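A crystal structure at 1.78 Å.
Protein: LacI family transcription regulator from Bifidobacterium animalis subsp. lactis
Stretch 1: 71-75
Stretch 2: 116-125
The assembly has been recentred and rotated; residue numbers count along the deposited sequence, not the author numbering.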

# COMPACT_ATOMS: atom_id res chain seq x y z
N ILE A 71 5.29 19.56 -8.92
CA ILE A 71 6.42 19.05 -8.15
C ILE A 71 6.74 17.71 -8.79
O ILE A 71 5.84 16.89 -8.99
CB ILE A 71 6.01 18.75 -6.69
CG1 ILE A 71 5.42 19.99 -6.02
CG2 ILE A 71 7.19 18.16 -5.92
CD1 ILE A 71 6.39 21.15 -5.91
N GLY A 72 8.01 17.46 -9.10
CA GLY A 72 8.37 16.19 -9.71
C GLY A 72 8.76 15.10 -8.72
O GLY A 72 9.47 15.35 -7.74
N LEU A 73 8.29 13.88 -8.99
CA LEU A 73 8.64 12.70 -8.20
C LEU A 73 8.86 11.53 -9.12
O LEU A 73 7.96 11.16 -9.89
CB LEU A 73 7.51 12.37 -7.21
CG LEU A 73 7.67 11.07 -6.42
CD1 LEU A 73 8.96 11.08 -5.61
CD2 LEU A 73 6.48 10.87 -5.50
N VAL A 74 10.05 10.95 -9.07
CA VAL A 74 10.28 9.71 -9.81
C VAL A 74 10.18 8.53 -8.86
O VAL A 74 10.89 8.47 -7.86
CB VAL A 74 11.63 9.70 -10.54
CG1 VAL A 74 11.78 8.43 -11.35
CG2 VAL A 74 11.74 10.90 -11.47
N LEU A 75 9.27 7.61 -9.17
CA LEU A 75 9.12 6.40 -8.36
C LEU A 75 9.83 5.22 -9.02
O LEU A 75 10.08 5.23 -10.23
CB LEU A 75 7.64 6.06 -8.18
CG LEU A 75 6.80 7.06 -7.40
CD1 LEU A 75 5.34 6.64 -7.39
CD2 LEU A 75 7.34 7.17 -5.99
N ASP A 116 17.94 5.24 -14.85
CA ASP A 116 16.74 5.81 -15.46
C ASP A 116 16.29 7.07 -14.71
O ASP A 116 15.88 8.06 -15.32
CB ASP A 116 15.62 4.76 -15.44
CG ASP A 116 14.55 5.02 -16.50
OD1 ASP A 116 14.57 6.09 -17.14
OD2 ASP A 116 13.67 4.14 -16.67
N GLU A 117 16.35 7.03 -13.38
CA GLU A 117 15.92 8.18 -12.60
C GLU A 117 16.73 9.43 -12.92
O GLU A 117 16.16 10.50 -13.17
CB GLU A 117 15.94 7.91 -11.09
CG GLU A 117 15.64 9.16 -10.28
CD GLU A 117 15.31 8.88 -8.83
OE1 GLU A 117 15.44 7.72 -8.40
OE2 GLU A 117 14.91 9.84 -8.11
N VAL A 118 18.05 9.30 -12.93
CA VAL A 118 18.91 10.44 -13.24
C VAL A 118 18.55 11.04 -14.59
O VAL A 118 18.43 12.26 -14.72
CB VAL A 118 20.40 10.06 -13.17
CG1 VAL A 118 21.28 11.21 -13.63
CG2 VAL A 118 20.77 9.69 -11.74
N SER A 119 18.33 10.19 -15.59
CA SER A 119 17.97 10.66 -16.92
C SER A 119 16.66 11.46 -16.93
O SER A 119 16.57 12.51 -17.56
CB SER A 119 17.89 9.49 -17.90
OG SER A 119 17.54 9.94 -19.19
N ILE A 120 15.65 10.98 -16.21
CA ILE A 120 14.38 11.70 -16.13
C ILE A 120 14.56 13.05 -15.44
O ILE A 120 14.03 14.07 -15.89
CB ILE A 120 13.31 10.86 -15.40
CG1 ILE A 120 12.99 9.61 -16.22
CG2 ILE A 120 12.06 11.69 -15.15
CD1 ILE A 120 12.21 8.55 -15.46
N LEU A 121 15.32 13.06 -14.35
CA LEU A 121 15.57 14.26 -13.58
C LEU A 121 16.31 15.29 -14.43
O LEU A 121 16.01 16.48 -14.38
CB LEU A 121 16.38 13.93 -12.33
CG LEU A 121 15.69 13.10 -11.26
CD1 LEU A 121 16.62 12.85 -10.08
CD2 LEU A 121 14.39 13.76 -10.80
N GLU A 122 17.28 14.82 -15.21
CA GLU A 122 18.04 15.71 -16.08
C GLU A 122 17.12 16.35 -17.11
O GLU A 122 17.30 17.52 -17.47
CB GLU A 122 19.20 14.96 -16.74
CG GLU A 122 20.32 14.60 -15.76
CD GLU A 122 21.36 13.66 -16.35
OE1 GLU A 122 21.03 12.90 -17.28
OE2 GLU A 122 22.52 13.68 -15.87
N ASP A 123 16.13 15.60 -17.58
CA ASP A 123 15.19 16.12 -18.56
C ASP A 123 14.33 17.20 -17.94
O ASP A 123 14.11 18.26 -18.54
CB ASP A 123 14.32 14.98 -19.12
CG ASP A 123 13.20 15.48 -20.00
OD1 ASP A 123 13.48 15.89 -21.15
OD2 ASP A 123 12.03 15.47 -19.55
N TRP A 124 13.85 16.94 -16.73
CA TRP A 124 13.00 17.89 -16.01
C TRP A 124 13.75 19.18 -15.74
O TRP A 124 13.20 20.27 -15.88
CB TRP A 124 12.52 17.27 -14.70
CG TRP A 124 11.33 16.38 -14.88
CD1 TRP A 124 10.58 16.23 -16.01
CD2 TRP A 124 10.74 15.53 -13.88
NE1 TRP A 124 9.56 15.33 -15.78
CE2 TRP A 124 9.63 14.89 -14.48
CE3 TRP A 124 11.04 15.25 -12.55
CZ2 TRP A 124 8.83 13.99 -13.79
CZ3 TRP A 124 10.24 14.35 -11.86
CH2 TRP A 124 9.15 13.73 -12.49
N ILE A 125 15.02 19.05 -15.39
CA ILE A 125 15.85 20.21 -15.10
C ILE A 125 16.10 21.02 -16.37
O ILE A 125 16.01 22.25 -16.35
CB ILE A 125 17.20 19.78 -14.49
CG1 ILE A 125 16.97 19.19 -13.09
CG2 ILE A 125 18.16 20.95 -14.41
CD1 ILE A 125 18.21 18.54 -12.48

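The strand has no side chain at Gly-72, and the indole of Trp-124 uses the space: CZ3 of Trp-124 lies 3.4 Å from CA of Gly-72, so the ring rests directly on backbone. A CB built at ideal geometry on Gly-72 would point toward the helix and fall 2.5 Å from CZ3 of Trp-124, a clash. With the ring where it is, even a methyl group would not fit. The ring also reaches the next peptide, with CZ3 of Trp-124 3.5 Å from N of Leu-73, and it meets all its strand neighbours obliquely.

Around this pairing the strand and helix run nearly antiparallel, at 163°, with axes 9.3 Å apart at closest approach. That spacing is not uniform in its filling. Near Trp-124 a large side chain spans the gap to a bare backbone, the CA atoms of Gly-72 and Trp-124 being 8.0 Å apart; toward the other end the CA atoms of Val-74 and Glu-117 come to 6.5 Å, and there the CB of Val-74 meets the CG of Glu-117.

Strand alternation sets the pattern on its side. Val-74 points toward the helix, as a CB on Gly-72 would, while Ile-71, Leu-73 and Leu-75 point away and leave their bulk for other neighbours. Val-74 therefore supplies nearly all the strand's side-chain contact and has the largest area covered in either stretch, 111 Å² of the 270 Å² buried in total. Its chi1 is t. CG2 of Val-74 lies 3.8 Å from CG2 of Ile-120, 4.0 Å from CD2 of Leu-121 and 3.8 Å from CZ3 of Trp-124, while CG1 of Val-74 lies 4.1 Å from CD1 of Ile-120 and 4.1 Å from CG of Glu-117. A branched, compact residue suits a place where both methyls find partners.

The helix answers with its own periodicity. Glu-117, Ile-120 and Trp-124 point toward the strand, at spacings of three and four; Leu-121 starts sideways, but its end comes nearer. Val-118, Ser-119, Glu-122, Asp-123 and Ile-125 take no part. Glu-117 is the polar member of the contacting row, and it contributes hydrocarbon: its CG packs 4.1 Å from CB of Val-74, while chi1 and chi2, both t, extend the chain and OE2 is hydrogen-bonded elsewhere in the structure.

No hydrogen bond crosses between the stretches. The helix keeps its backbone bonds to itself, as in Trp-124 N to Ile-120 O at 3.0 Å, and the contact rests on shape and apolar packing. The rule to read from it is complementarity of size: glycine opposite tryptophan, and one valine opposite a cluster.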